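Local coordinates for protein peptidase M28 (Shewanella amazonensis SB2B, PDB 3IIB) that probably acts as a zinc-dependent metallodipeptidase or carboxypeptidase of family M28, with bound zinc ions in its active site and a homodimer as the active form, at residues A53-L58 against V238-K243; G168-S173 against V219-E224; P351-M356 against V364-N369. All blocks are in the same frame, centred on the assembly; numbering follows the deposited sequence. Where two conformers were deposited one is given.

In the fold
Contacts 1 and 2 both draw on strand 220-242, a long strand of the large mixed sheet, yet their centres lie about 45 Å apart on opposite sides of the chain's centre. Contact 1 sets helix 42-57 on the strand's final part, while contact 2 spans its first part and strand 168-172. Along the chain, contact 2 falls wholly between the two halves of contact 1; contact 3 follows both. It joins helix 346-355 to strand 365-366, an outer strand of a separate three-stranded sheet, with its centre about 29 Å from that of contact 1. The shared strand thus links two regions of the protein, and none of the three contacts is touched by the partner subunit.

Contact 1 (A53-L58 against V238-K243); sequences AKLQSL and VIAEVK
Leu55 of helix 42-57 presses on Val238 and Ala240 of strand 220-242, a helix-on-sheet contact in the alpha/beta fold of the M28 peptidase. It is wholly apolar. Val238 and Ala240, two residues apart, present their side chains on the same face of the strand. With CG anti to its own carbonyl carbon (chi1 -65°), Leu55 lowers its fork onto that face: CD1 reaches Val238 CG1 at 3.6 Å, and CD1 and CD2 each lie 4.0 Å from Ala240 CB. The small alanine suits this place because its single methyl fits beneath the fork, and the branched valine borders one arm. Leu55 also touches Phe60, Val63 of strand 62-84, Leu299 of strand 293-300 and Thr278 of helix 267-285. Cutting Leu55 back to an alanine is likely to open a gap over Ala240 and leave Val238 CG1 without its helix-side neighbour.

The polar interactions stay within each segment or turn elsewhere; Glu241, for example, forms salt bridges with Arg62 and Arg296. At the end of the helix, Lys54 O accepts from two donors on the same face of its carbonyl plane, Leu58 N at 3.1 Å and Ser57 OG at 2.8 Å, the hydroxyl tilted 25° from that plane.

Contact 2 (G168-S173 against V219-E224); sequences GIIIRS and VVISLE
Ile170 meets Ile221 and Leu223 through methyl groups alone, and the polar grip of this region lies three residues along from it, at Ser173 OG, which is hydrogen-bonded to both Ile201 O and His183 N. That double hold satisfies a buried hydroxyl just beyond the end of strand 168-172. Next to it, the buried guanidinium of Arg172 has its charge met by salt bridges to Asp135 and Asp207.

The contact itself is carried by aliphatic tips. Ile170 and Ile221 reach toward each other end to end, CD1 to CD1 at 3.8 Å, and the other branch of Ile170 joins in, its CG2 lying 3.9 Å from Ile221 CD1. In both isoleucines CG1 stands between the backbone N and the carbonyl carbon (chi1 48° in Ile170, 70° in Ile221), a less roomy setting that sends each long branch out toward its partner. Leu223, on the same face of its strand as Ile221, brings CD2 to within 4.4 Å of Ile170 CG2, a looser approach. Beta-branched isoleucines suit the extended backbone here, and their length lets them meet between two strands that are not paired with each other.

Strands 168-172 and 220-242 belong to one sheet without being neighbours in it. Their pairings run through strands 131-134 and 106-113 on one path and through 198-201, 88-94 and 62-84 on the other, closing a barrel-like ring consistent with a protease-associated domain; Ile170 also touches Ile209 of helix 203-213, and Leu223 touches Ala199 of strand 198-201.

Contact 3 (P351-M356 against V364-N369); sequences PVINAM and VAAGNN
Where the last turn of helix 346-355 passes the short, weakly bonded strand 365-366, the backbones come nearest at Ile353 and Ala366, whose CA atoms are 5.7 Å apart. The two elements belong to one beta-alpha-beta unit: strand 337-343 leads into the helix, and the chain then returns to lay 365-366 parallel beside that strand. The helix packs beside a three-stranded sheet, touching its outer strand 365-366 here and Trp342 of strand 337-343 through Val352 and Met356, at the protein surface and away from the zinc site.

Ile353 carries the contact with both of its branches. CG2, anti to the backbone N, meets Ala366 CB at 3.5 Å, a close methyl-to-methyl approach. CG1 is turned anti to the carbonyl carbon (chi1 -73°) and carries CD1 on to the next residue, 3.7 Å from Gly367 O. This last is a van der Waals contact, and the carbonyl oxygen has its polar partner in His349 NE2, one helical turn before Ile353. The residue types fit: isoleucine can touch two successive residues at once, alanine offers a methyl without bulk, and Gly367 takes part through its carbonyl oxygen.

Beyond the end of the helix the segments are tied by solvent. Met356, present as selenomethionine, is the first residue to leave helical geometry, though its N still bonds to Val352 O at 3.0 Å. One water molecule bridges the two segments, giving one hydrogen to Met356 O at 2.9 Å and the other to Val364 O at 2.7 Å.

Contact 1 (A53-L58 against V238-K243)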
# COMPACT_ATOMS: atom_id res chain seq x y z
N ALA A 53 -18.41 -6.04 26.53
CA ALA A 53 -18.16 -7.44 26.83
C ALA A 53 -16.69 -7.62 27.21
O ALA A 53 -16.38 -8.35 28.14
CB ALA A 53 -18.53 -8.35 25.61
N LYS A 54 -15.81 -6.94 26.49
CA LYS A 54 -14.39 -7.10 26.73
C LYS A 54 -14.03 -6.61 28.09
O LYS A 54 -13.29 -7.27 28.82
CB LYS A 54 -13.57 -6.39 25.64
CG LYS A 54 -12.05 -6.56 25.77
CD LYS A 54 -11.63 -8.02 25.53
CE LYS A 54 -11.98 -8.53 24.13
NZ LYS A 54 -11.51 -9.94 23.92
N LEU A 55 -14.52 -5.43 28.44
CA LEU A 55 -14.18 -4.85 29.73
C LEU A 55 -14.77 -5.67 30.86
O LEU A 55 -14.10 -5.88 31.87
CB LEU A 55 -14.63 -3.39 29.80
CG LEU A 55 -13.88 -2.52 28.79
CD1 LEU A 55 -14.59 -1.20 28.54
CD2 LEU A 55 -12.42 -2.31 29.18
N GLN A 56 -16.00 -6.16 30.68
CA GLN A 56 -16.57 -7.06 31.68
C GLN A 56 -15.74 -8.33 31.85
O GLN A 56 -15.53 -8.82 32.98
CB GLN A 56 -18.01 -7.43 31.31
CG GLN A 56 -18.96 -6.25 31.43
CD GLN A 56 -20.32 -6.53 30.85
OE1 GLN A 56 -20.48 -7.40 29.99
NE2 GLN A 56 -21.32 -5.79 31.30
N SER A 57 -15.27 -8.87 30.73
CA SER A 57 -14.53 -10.11 30.74
C SER A 57 -13.18 -9.94 31.45
O SER A 57 -12.60 -10.89 31.97
CB SER A 57 -14.33 -10.65 29.29
OG SER A 57 -13.17 -10.04 28.68
N LEU A 58 -12.66 -8.72 31.44
CA LEU A 58 -11.42 -8.44 32.12
C LEU A 58 -11.62 -8.16 33.61
O LEU A 58 -10.65 -7.98 34.34
CB LEU A 58 -10.69 -7.27 31.45
CG LEU A 58 -10.24 -7.58 30.02
CD1 LEU A 58 -9.79 -6.30 29.30
CD2 LEU A 58 -9.13 -8.62 30.07
N VAL A 238 -17.72 4.40 26.23
CA VAL A 238 -17.70 3.17 26.98
C VAL A 238 -16.66 3.31 28.07
O VAL A 238 -15.50 3.72 27.79
CB VAL A 238 -17.39 1.96 26.07
CG1 VAL A 238 -17.18 0.65 26.87
CG2 VAL A 238 -18.47 1.80 25.00
N ILE A 239 -17.06 3.01 29.31
CA ILE A 239 -16.26 3.36 30.46
C ILE A 239 -16.04 2.13 31.33
O ILE A 239 -16.98 1.32 31.58
CB ILE A 239 -16.90 4.49 31.25
CG1 ILE A 239 -16.98 5.78 30.37
CG2 ILE A 239 -16.12 4.71 32.59
CD1 ILE A 239 -17.85 6.90 30.94
N ALA A 240 -14.80 1.99 31.79
CA ALA A 240 -14.47 1.00 32.83
C ALA A 240 -13.65 1.63 33.92
O ALA A 240 -12.86 2.58 33.69
CB ALA A 240 -13.69 -0.17 32.26
N GLU A 241 -13.79 1.07 35.12
CA GLU A 241 -13.08 1.59 36.27
C GLU A 241 -12.39 0.50 37.07
O GLU A 241 -12.90 -0.60 37.22
CB GLU A 241 -14.05 2.39 37.18
CG GLU A 241 -14.59 3.65 36.54
CD GLU A 241 -15.66 4.37 37.33
OE1 GLU A 241 -15.99 3.95 38.46
OE2 GLU A 241 -16.13 5.40 36.81
N VAL A 242 -11.18 0.85 37.50
CA VAL A 242 -10.49 0.21 38.59
C VAL A 242 -10.82 1.01 39.85
O VAL A 242 -10.46 2.17 39.98
CB VAL A 242 -8.97 0.22 38.37
CG1 VAL A 242 -8.26 -0.45 39.58
CG2 VAL A 242 -8.59 -0.49 37.04
N LYS A 243 -11.51 0.40 40.80
CA LYS A 243 -12.01 1.10 41.96
C LYS A 243 -10.84 1.61 42.82
O LYS A 243 -9.85 0.89 43.03
CB LYS A 243 -12.92 0.15 42.79
CG LYS A 243 -13.58 0.80 43.97
CD LYS A 243 -14.78 0.01 44.54
CE LYS A 243 -14.39 -1.22 45.29
NZ LYS A 243 -15.59 -1.77 46.03

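Contact 2 (G168-S173 against V219-E224)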
# COMPACT_ATOMS: atom_id res chain seq x y z
N GLY A 168 -16.13 20.89 -7.62
CA GLY A 168 -15.58 19.78 -6.86
C GLY A 168 -14.17 20.05 -6.39
O GLY A 168 -13.53 20.99 -6.86
N ILE A 169 -13.66 19.19 -5.49
CA ILE A 169 -12.27 19.28 -5.09
C ILE A 169 -11.69 17.88 -4.99
O ILE A 169 -12.35 16.93 -4.54
CB ILE A 169 -12.09 20.05 -3.79
CG1 ILE A 169 -10.63 20.11 -3.37
CG2 ILE A 169 -12.93 19.45 -2.62
CD1 ILE A 169 -10.41 21.12 -2.23
N ILE A 170 -10.46 17.75 -5.50
CA ILE A 170 -9.62 16.61 -5.14
C ILE A 170 -8.41 17.12 -4.41
O ILE A 170 -7.87 18.18 -4.75
CB ILE A 170 -9.16 15.76 -6.37
CG1 ILE A 170 -8.61 16.64 -7.48
CG2 ILE A 170 -10.35 14.86 -6.90
CD1 ILE A 170 -7.73 15.86 -8.56
N ILE A 171 -7.95 16.34 -3.43
CA ILE A 171 -6.72 16.67 -2.74
C ILE A 171 -5.70 15.53 -2.82
O ILE A 171 -6.06 14.34 -2.89
CB ILE A 171 -6.95 17.06 -1.24
CG1 ILE A 171 -7.37 15.86 -0.37
CG2 ILE A 171 -7.88 18.29 -1.15
CD1 ILE A 171 -7.42 16.21 1.15
N ARG A 172 -4.43 15.88 -2.82
CA ARG A 172 -3.41 14.91 -2.47
C ARG A 172 -3.66 14.46 -1.04
O ARG A 172 -3.73 15.27 -0.12
CB ARG A 172 -2.00 15.50 -2.55
CG ARG A 172 -0.88 14.53 -2.11
CD ARG A 172 0.49 15.22 -2.12
NE ARG A 172 0.96 15.51 -3.47
CZ ARG A 172 1.68 14.68 -4.22
NH1 ARG A 172 2.06 13.46 -3.75
NH2 ARG A 172 2.04 15.05 -5.45
N SER A 173 -3.79 13.14 -0.88
CA SER A 173 -4.01 12.53 0.42
C SER A 173 -3.08 13.11 1.45
O SER A 173 -1.87 13.32 1.18
CB SER A 173 -3.80 11.02 0.34
OG SER A 173 -4.93 10.38 -0.24
N VAL A 219 -5.35 19.18 -17.36
CA VAL A 219 -5.83 17.87 -16.95
C VAL A 219 -7.31 17.96 -16.67
O VAL A 219 -7.80 18.90 -15.98
CB VAL A 219 -5.07 17.37 -15.70
CG1 VAL A 219 -5.66 16.03 -15.15
CG2 VAL A 219 -3.57 17.29 -16.02
N VAL A 220 -8.02 17.01 -17.25
CA VAL A 220 -9.45 16.84 -17.07
C VAL A 220 -9.65 15.53 -16.39
O VAL A 220 -9.05 14.53 -16.80
CB VAL A 220 -10.15 16.82 -18.46
CG1 VAL A 220 -11.68 16.56 -18.34
CG2 VAL A 220 -9.83 18.10 -19.24
N ILE A 221 -10.51 15.49 -15.37
CA ILE A 221 -10.80 14.25 -14.66
C ILE A 221 -12.30 13.95 -14.69
O ILE A 221 -13.11 14.84 -14.95
CB ILE A 221 -10.27 14.27 -13.20
CG1 ILE A 221 -11.04 15.23 -12.29
CG2 ILE A 221 -8.76 14.61 -13.19
CD1 ILE A 221 -10.68 15.05 -10.81
N SER A 222 -12.62 12.69 -14.47
CA SER A 222 -13.95 12.22 -14.12
C SER A 222 -13.96 11.85 -12.64
O SER A 222 -12.99 11.25 -12.16
CB SER A 222 -14.30 10.98 -14.92
OG SER A 222 -15.60 10.50 -14.56
N LEU A 223 -15.01 12.24 -11.90
CA LEU A 223 -15.14 11.92 -10.48
C LEU A 223 -16.57 11.47 -10.18
O LEU A 223 -17.55 12.16 -10.53
CB LEU A 223 -14.81 13.13 -9.61
CG LEU A 223 -14.88 12.97 -8.09
CD1 LEU A 223 -13.86 11.97 -7.51
CD2 LEU A 223 -14.68 14.36 -7.45
N GLU A 224 -16.67 10.32 -9.52
CA GLU A 224 -17.95 9.75 -9.14
C GLU A 224 -17.84 9.39 -7.70
O GLU A 224 -16.92 8.65 -7.33
CB GLU A 224 -18.25 8.50 -9.96
CG GLU A 224 -19.58 7.89 -9.60
CD GLU A 224 -20.00 6.75 -10.48
OE1 GLU A 224 -19.20 6.30 -11.34
OE2 GLU A 224 -21.17 6.32 -10.32

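Contact 3 (P351-M356 against V364-N369)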
# COMPACT_ATOMS: atom_id res chain seq x y z
N PRO A 351 7.84 18.12 40.29
CA PRO A 351 7.42 16.87 40.98
C PRO A 351 6.90 15.78 40.09
O PRO A 351 7.29 14.64 40.28
CB PRO A 351 6.33 17.36 41.97
CG PRO A 351 6.83 18.67 42.36
CD PRO A 351 7.45 19.30 41.08
N VAL A 352 6.10 16.10 39.07
CA VAL A 352 5.58 15.05 38.16
C VAL A 352 6.63 14.51 37.20
O VAL A 352 6.68 13.33 36.92
CB VAL A 352 4.26 15.45 37.43
CG1 VAL A 352 3.14 15.70 38.47
CG2 VAL A 352 4.46 16.68 36.51
N ILE A 353 7.54 15.38 36.74
CA ILE A 353 8.69 14.92 35.95
C ILE A 353 9.45 13.89 36.78
O ILE A 353 9.75 12.80 36.28
CB ILE A 353 9.62 16.09 35.60
CG1 ILE A 353 9.00 17.00 34.52
CG2 ILE A 353 11.02 15.56 35.20
CD1 ILE A 353 9.76 18.33 34.45
N ASN A 354 9.74 14.23 38.03
CA ASN A 354 10.49 13.33 38.92
C ASN A 354 9.73 12.00 39.13
O ASN A 354 10.33 10.91 39.04
CB ASN A 354 10.77 14.06 40.24
CG ASN A 354 11.64 13.26 41.23
OD1 ASN A 354 12.71 12.76 40.89
ND2 ASN A 354 11.19 13.17 42.47
N ALA A 355 8.43 12.09 39.38
CA ALA A 355 7.61 10.89 39.57
C ALA A 355 7.72 9.99 38.38
O ALA A 355 7.69 8.76 38.52
CB ALA A 355 6.12 11.23 39.81
N MSE A 356 7.75 10.56 37.16
CA MSE A 356 7.75 9.70 35.98
C MSE A 356 9.14 9.34 35.50
O MSE A 356 9.29 8.79 34.43
CB MSE A 356 6.92 10.31 34.87
CG MSE A 356 5.42 10.36 35.22
SE MSE A 356 4.71 8.63 35.62
CE MSE A 356 5.26 7.61 34.21
N VAL A 364 11.60 7.07 28.07
CA VAL A 364 10.72 8.23 28.21
C VAL A 364 11.41 9.38 28.93
O VAL A 364 11.80 9.25 30.11
CB VAL A 364 9.39 7.86 28.95
CG1 VAL A 364 8.47 9.12 29.06
CG2 VAL A 364 8.70 6.71 28.24
N ALA A 365 11.55 10.50 28.20
CA ALA A 365 12.27 11.70 28.67
C ALA A 365 11.32 12.65 29.39
O ALA A 365 10.10 12.61 29.18
CB ALA A 365 12.96 12.46 27.46
N ALA A 366 11.90 13.48 30.24
CA ALA A 366 11.21 14.60 30.88
C ALA A 366 10.69 15.56 29.82
O ALA A 366 11.34 15.81 28.78
CB ALA A 366 12.12 15.31 31.88
N GLY A 367 9.53 16.12 30.09
CA GLY A 367 8.90 17.07 29.19
C GLY A 367 8.51 18.40 29.77
O GLY A 367 8.82 18.75 30.92
N ASN A 368 7.83 19.15 28.93
CA ASN A 368 7.45 20.52 29.23
C ASN A 368 6.14 20.59 30.02
O ASN A 368 5.61 19.56 30.46
CB ASN A 368 7.41 21.38 27.95
CG ASN A 368 6.35 20.94 26.98
OD1 ASN A 368 5.20 20.70 27.32
ND2 ASN A 368 6.74 20.83 25.71
N ASN A 369 5.65 21.81 30.23
CA ASN A 369 4.39 22.03 31.00
C ASN A 369 3.37 22.79 30.18
O ASN A 369 2.62 23.63 30.70
CB ASN A 369 4.66 22.72 32.34
CG ASN A 369 3.53 22.53 33.33
OD1 ASN A 369 2.68 21.64 33.17
ND2 ASN A 369 3.48 23.40 34.36
O HOH W 1 10.76 10.18 32.40